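Local structure of protease Do-like 2, chloroplastic (Arabidopsis thaliana, 4FLN) at residues Ile450-Leu453 / Ala454-Asp458; Thr287-Ala290 / Ser291-Leu294; Val314-Arg317 / Ser318-Ile322. The protein works as a chloroplast serine protease that makes the primary cut in photodamaged D1 protein of photosystem II. All coordinates share one frame; numbering follows the deposited sequence.

The three contacts are local ones, each within a short run of the chain, and they sample its two PDZ domains. Interactions 2 and 3 belong to the first PDZ domain: a loop and a beta hairpin whose centres are about 28 Å apart, with nearest atoms about 14 Å apart. Interaction 1 lies in helix 450-459 of the second PDZ domain, its centre about 30 Å from that of interaction 2 (nearest atoms about 15 Å) and about 51 Å from that of interaction 3, across the middle of the chain. None lies at the charge relay residues assigned by similarity, His91, Asp122 and Ser200; interaction 3 reaches toward the protease domain and a second subunit.

Interaction 1. Residues Ile450-Leu453 / Ala454-Asp458; sequences IHHL and AHLID
In the first turns of helix 450-459 of the C-terminal PDZ domain, Leu456 reaches back over the His452 ring, four residues earlier. The His452 ring swings into place because CG stands anti to the backbone N (chi1 -174°), while the Leu456 branch point lies beside its own backbone N. Leu456 CD1 then sits over one face of the imidazole, 3.8 Å from the ring centroid and 27° off the normal, a CH-pi contact displaced toward the NE2 side. The closest approach of the two side chains is Leu456 CD1 to His452 NE2, 3.4 Å. At its other nitrogen the ring is held by Arg448, whose backbone N donates to His452 ND1, so the methyl above and this bond together limit how the imidazole can turn. With an alanine in place of His452 the ring is gone, which would probably leave Leu456 CD1 without its aromatic partner and Arg448 N without this acceptor. Beneath the side chains run helical bonds: Ala454 N to Ile450 O, 2.9 Å, His455 N to His451 O, 2.8 Å, and Leu456 N to His452 O, 2.9 Å. Leu453 CD1 also meets Ile457 CD1, at 3.5 Å. On the side facing the sheet Leu453, Leu456 and Ile457 pack on Phe442 of strand 437-442, and Ile450 and Ala454 on Ile373 of strand 373-375. The ring of Tyr507, near the end of the modelled chain, meets those of His451, His452 and His455, consistent with a C-terminal tail resting on this helix. Ile450, Leu453, Ala454 and Ile457 on the strands and histidines along another side fit a helix lying against the PDZ beta sheet.

Interaction 2. Residues Thr287-Ala290 / Ser291-Leu294; sequences TSDA and SKVL
A short-range, largely backbone contact folds Asp289 and Ala290 back against Lys292, Val293 and Leu294 in the loop between strands 279-284 and 299-303. Lys292 N donates to Asp289 O at 3.3 Å, a moderately bent bond (146°), and this draws the chain back on itself, though the donor's place is uncertain. The Asp289 side chain extends with CG anti to the backbone N, chi1 178°, which carries the carboxylate across Val293: the nearest side-chain pair is Asp289 OD2 to Val293 CG2, 3.9 Å, the two side chains crossing at a slant. Val293 CG2 also lies 3.1 Å from the backbone oxygen Asp289 O. In many PDZ domains this connection carries a short helix; here, in the first PDZ domain of the protease, the segment has no regular helix. OD2 of Asp289 is satisfied by Val353 N at the end of strand 346-353, so the carboxylate ties the loop to the sheet while the Val293 methyl lies against it. Lys292 is turned another way, its NZ 6.5 Å from Asp289 OD1, too far for a salt bridge. Val293 itself packs on Val350 and Val352 of that strand, and its carbonyl accepts from Arg343 NH2. Farther along, Ala290 CB meets Leu294 CD1 at 4.4 Å, a loose apolar touch.

Interaction 3. Residues Val314-Arg317 / Ser318-Ile322; sequences VPFR and SSERI
Arg317 takes its CG to the position between its backbone N and carbonyl carbon (chi1 70°) and bends again at chi2 and chi3, while Glu320 sets CG beside its own backbone N and runs out extended. The two chains therefore lie side by side, pointing the same way, and end in a salt bridge: Arg317 NH1 is 3.2 Å from Glu320 OE1. The same NH1 makes a weak but straight hydrogen bond to Glu320 OE2 at 3.3 Å, OE2 lying at the edge of the guanidinium and in its plane although the two flat groups stand 74° apart. A type I turn from Arg317 to Glu320 places this pair, Glu320 N donating to Arg317 O. Two further bonds zip the hairpin behind it: Phe316 N to Glu320 O, 3.2 Å, and Ile322 N to Val314 O, 2.8 Å. The Phe316 ring lies between Ile322 CG1, over one face, and Arg317 CD, 3.5 Å off the plane on the opposite side and toward the rim. Phe316 CB meets Ile322 CB at 3.7 Å. Val314 CG1 touches Ile322 CG2 at 3.6 Å on the apolar side. Away from these, the Arg321 guanidinium lays one face over Val314 C and Pro315 N, and its NE donates to Thr313 OG1. This is the beta hairpin of strands 313-315 and 321-323, in the first PDZ domain. Phe316 meets the ring of Tyr326 in helix 325-329 and touches Leu145, while Arg317 NH2 donates to Pro146 O. At the turn and just after it, Ser319, Glu320 and Arg321 pack on Ala44, Arg104 and Gly105 of a neighbouring subunit, setting the hairpin between its own chain's helix 325-329, the 145-147 loop and that second copy.

Interaction 1. Residues Ile450-Leu453 / Ala454-Asp458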
# COMPACT_ATOMS: atom_id res chain seq x y z
N ILE B 450 -40.24 13.81 -2.86
CA ILE B 450 -39.84 14.75 -3.90
C ILE B 450 -40.97 15.11 -4.87
O ILE B 450 -40.92 16.15 -5.52
CB ILE B 450 -38.62 14.25 -4.67
CG1 ILE B 450 -38.04 15.39 -5.51
CG2 ILE B 450 -38.99 13.05 -5.52
CD1 ILE B 450 -36.78 15.02 -6.25
N HIS B 451 -41.99 14.27 -4.95
CA HIS B 451 -43.16 14.55 -5.77
C HIS B 451 -43.93 15.67 -5.09
O HIS B 451 -44.43 16.60 -5.73
CB HIS B 451 -44.03 13.29 -5.86
CG HIS B 451 -44.90 13.23 -7.08
ND1 HIS B 451 -46.00 14.04 -7.25
CD2 HIS B 451 -44.84 12.44 -8.18
CE1 HIS B 451 -46.58 13.76 -8.41
NE2 HIS B 451 -45.89 12.80 -8.99
N HIS B 452 -44.02 15.58 -3.77
CA HIS B 452 -44.61 16.62 -2.94
C HIS B 452 -43.87 17.94 -3.17
O HIS B 452 -44.47 18.95 -3.54
CB HIS B 452 -44.51 16.22 -1.47
CG HIS B 452 -45.20 17.16 -0.53
ND1 HIS B 452 -44.84 17.28 0.79
CD2 HIS B 452 -46.23 18.01 -0.73
CE1 HIS B 452 -45.62 18.17 1.37
NE2 HIS B 452 -46.47 18.64 0.47
N LEU B 453 -42.55 17.93 -2.95
CA LEU B 453 -41.77 19.14 -3.18
C LEU B 453 -42.08 19.70 -4.56
O LEU B 453 -42.26 20.91 -4.72
CB LEU B 453 -40.28 18.87 -3.06
CG LEU B 453 -39.42 20.10 -3.36
CD1 LEU B 453 -39.69 21.18 -2.32
CD2 LEU B 453 -37.94 19.74 -3.42
N ALA B 454 -42.15 18.82 -5.55
CA ALA B 454 -42.39 19.23 -6.93
C ALA B 454 -43.79 19.84 -7.11
O ALA B 454 -43.97 20.79 -7.88
CB ALA B 454 -42.20 18.04 -7.87
N HIS B 455 -44.76 19.31 -6.37
CA HIS B 455 -46.10 19.85 -6.38
C HIS B 455 -46.16 21.22 -5.71
O HIS B 455 -46.99 22.06 -6.06
CB HIS B 455 -47.07 18.90 -5.68
CG HIS B 455 -48.45 19.46 -5.54
ND1 HIS B 455 -49.00 19.79 -4.32
CD2 HIS B 455 -49.39 19.75 -6.47
CE1 HIS B 455 -50.23 20.25 -4.51
NE2 HIS B 455 -50.48 20.24 -5.80
N LEU B 456 -45.30 21.43 -4.73
CA LEU B 456 -45.29 22.69 -4.00
C LEU B 456 -44.64 23.79 -4.83
O LEU B 456 -45.09 24.93 -4.82
CB LEU B 456 -44.61 22.52 -2.64
CG LEU B 456 -45.42 21.66 -1.66
CD1 LEU B 456 -44.70 21.46 -0.34
CD2 LEU B 456 -46.77 22.28 -1.43
N ILE B 457 -43.59 23.44 -5.56
CA ILE B 457 -42.94 24.40 -6.44
C ILE B 457 -43.94 24.91 -7.47
O ILE B 457 -44.06 26.12 -7.68
CB ILE B 457 -41.75 23.79 -7.19
CG1 ILE B 457 -40.49 23.85 -6.35
CG2 ILE B 457 -41.51 24.54 -8.49
CD1 ILE B 457 -40.62 23.22 -5.00
N ASP B 458 -44.67 23.99 -8.09
CA ASP B 458 -45.62 24.35 -9.14
C ASP B 458 -46.82 25.15 -8.63
O ASP B 458 -47.36 26.00 -9.34
CB ASP B 458 -46.09 23.10 -9.89
CG ASP B 458 -44.95 22.32 -10.52
OD1 ASP B 458 -43.83 22.88 -10.66
OD2 ASP B 458 -45.16 21.15 -10.90

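Interaction 2. Residues Thr287-Ala290 / Ser291-Leu294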
# COMPACT_ATOMS: atom_id res chain seq x y z
N THR B 287 -44.66 1.89 9.70
CA THR B 287 -45.43 1.59 8.50
C THR B 287 -45.93 0.16 8.45
O THR B 287 -46.64 -0.20 7.51
CB THR B 287 -44.68 1.89 7.17
OG1 THR B 287 -43.68 0.89 6.92
CG2 THR B 287 -44.06 3.29 7.20
N SER B 288 -45.59 -0.63 9.45
CA SER B 288 -45.99 -2.04 9.49
C SER B 288 -47.20 -2.23 10.40
O SER B 288 -47.40 -1.46 11.35
CB SER B 288 -44.84 -2.93 9.94
OG SER B 288 -44.74 -2.95 11.35
N ASP B 289 -48.04 -3.22 10.08
CA ASP B 289 -49.23 -3.50 10.88
C ASP B 289 -48.90 -3.80 12.33
O ASP B 289 -49.73 -3.60 13.22
CB ASP B 289 -50.03 -4.66 10.29
CG ASP B 289 -51.24 -5.01 11.13
OD1 ASP B 289 -52.03 -4.09 11.46
OD2 ASP B 289 -51.39 -6.21 11.48
N ALA B 290 -47.67 -4.22 12.60
CA ALA B 290 -47.25 -4.35 13.97
C ALA B 290 -47.23 -2.90 14.42
O ALA B 290 -47.58 -2.01 13.64
CB ALA B 290 -45.87 -4.93 14.04
N SER B 291 -46.90 -2.64 15.67
CA SER B 291 -46.94 -1.25 16.16
C SER B 291 -48.37 -0.72 16.27
O SER B 291 -48.62 0.22 17.01
CB SER B 291 -46.19 -0.32 15.20
OG SER B 291 -47.05 0.13 14.16
N LYS B 292 -49.31 -1.35 15.56
CA LYS B 292 -50.72 -1.20 15.90
C LYS B 292 -51.10 -2.36 16.81
O LYS B 292 -52.15 -2.36 17.42
CB LYS B 292 -51.59 -1.18 14.65
CG LYS B 292 -51.54 0.12 13.88
CD LYS B 292 -52.35 0.02 12.60
CE LYS B 292 -53.41 1.12 12.52
NZ LYS B 292 -52.89 2.37 11.89
N VAL B 293 -50.19 -3.32 16.92
CA VAL B 293 -50.44 -4.62 17.53
C VAL B 293 -49.44 -4.93 18.64
O VAL B 293 -49.84 -5.28 19.75
CB VAL B 293 -50.41 -5.75 16.48
CG1 VAL B 293 -50.90 -7.05 17.10
CG2 VAL B 293 -51.26 -5.39 15.27
N LEU B 294 -48.15 -4.94 18.30
CA LEU B 294 -47.05 -5.05 19.27
C LEU B 294 -46.61 -3.72 19.93
O LEU B 294 -46.82 -2.65 19.37
CB LEU B 294 -45.86 -5.76 18.63
CG LEU B 294 -46.25 -7.10 18.01
CD1 LEU B 294 -45.07 -7.75 17.35
CD2 LEU B 294 -46.84 -8.01 19.07

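Interaction 3. Residues Val314-Arg317 / Ser318-Ile322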
# COMPACT_ATOMS: atom_id res chain seq x y z
N VAL B 314 -36.10 -21.68 16.33
CA VAL B 314 -37.43 -22.23 16.17
C VAL B 314 -37.34 -23.59 15.46
O VAL B 314 -36.49 -23.77 14.60
CB VAL B 314 -38.30 -21.27 15.33
CG1 VAL B 314 -38.59 -21.87 13.97
CG2 VAL B 314 -39.59 -20.90 16.05
N PRO B 315 -38.19 -24.55 15.84
CA PRO B 315 -38.19 -25.87 15.19
C PRO B 315 -38.26 -25.79 13.67
O PRO B 315 -39.05 -25.04 13.11
CB PRO B 315 -39.45 -26.55 15.77
CG PRO B 315 -40.19 -25.48 16.53
CD PRO B 315 -39.15 -24.50 16.95
N PHE B 316 -37.42 -26.58 13.00
CA PHE B 316 -37.25 -26.46 11.57
C PHE B 316 -37.57 -27.79 10.89
O PHE B 316 -38.62 -27.96 10.29
CB PHE B 316 -35.81 -26.03 11.28
CG PHE B 316 -35.47 -25.91 9.83
CD1 PHE B 316 -36.47 -25.76 8.88
CD2 PHE B 316 -34.15 -25.94 9.41
CE1 PHE B 316 -36.15 -25.65 7.54
CE2 PHE B 316 -33.82 -25.84 8.08
CZ PHE B 316 -34.82 -25.69 7.14
N ARG B 317 -36.64 -28.72 11.02
CA ARG B 317 -36.83 -30.09 10.56
C ARG B 317 -36.23 -30.99 11.63
O ARG B 317 -35.54 -30.50 12.53
CB ARG B 317 -36.21 -30.32 9.17
CG ARG B 317 -34.69 -30.30 9.12
CD ARG B 317 -34.15 -29.34 8.06
NE ARG B 317 -34.29 -29.84 6.69
CZ ARG B 317 -33.30 -29.82 5.79
NH1 ARG B 317 -32.11 -29.35 6.12
NH2 ARG B 317 -33.51 -30.29 4.57
N SER B 318 -36.45 -32.29 11.52
CA SER B 318 -36.45 -33.17 12.68
C SER B 318 -35.34 -32.94 13.72
O SER B 318 -35.63 -32.86 14.92
CB SER B 318 -36.42 -34.62 12.20
OG SER B 318 -36.43 -34.66 10.78
N SER B 319 -34.09 -32.84 13.28
CA SER B 319 -32.98 -32.63 14.22
C SER B 319 -32.54 -31.16 14.30
O SER B 319 -31.61 -30.82 15.04
CB SER B 319 -31.79 -33.52 13.84
OG SER B 319 -31.08 -33.93 14.99
N GLU B 320 -33.21 -30.29 13.55
CA GLU B 320 -32.69 -28.95 13.29
C GLU B 320 -33.53 -27.80 13.84
O GLU B 320 -34.74 -27.92 14.03
CB GLU B 320 -32.49 -28.76 11.78
CG GLU B 320 -31.75 -29.91 11.09
CD GLU B 320 -31.40 -29.61 9.64
OE1 GLU B 320 -31.14 -30.56 8.88
OE2 GLU B 320 -31.39 -28.42 9.25
N ARG B 321 -32.87 -26.67 14.07
CA ARG B 321 -33.55 -25.43 14.41
C ARG B 321 -33.23 -24.35 13.38
O ARG B 321 -32.28 -24.49 12.61
CB ARG B 321 -33.18 -24.96 15.82
CG ARG B 321 -33.60 -25.94 16.91
CD ARG B 321 -33.61 -25.28 18.30
NE ARG B 321 -34.77 -24.42 18.54
CZ ARG B 321 -35.97 -24.85 18.90
NH1 ARG B 321 -36.19 -26.15 19.06
NH2 ARG B 321 -36.96 -23.99 19.11
N ILE B 322 -34.04 -23.29 13.34
CA ILE B 322 -33.86 -22.22 12.36
C ILE B 322 -34.23 -20.85 12.92
O ILE B 322 -35.16 -20.72 13.71
CB ILE B 322 -34.70 -22.46 11.09
CG1 ILE B 322 -34.22 -21.57 9.94
CG2 ILE B 322 -36.18 -22.23 11.37
CD1 ILE B 322 -32.81 -21.88 9.48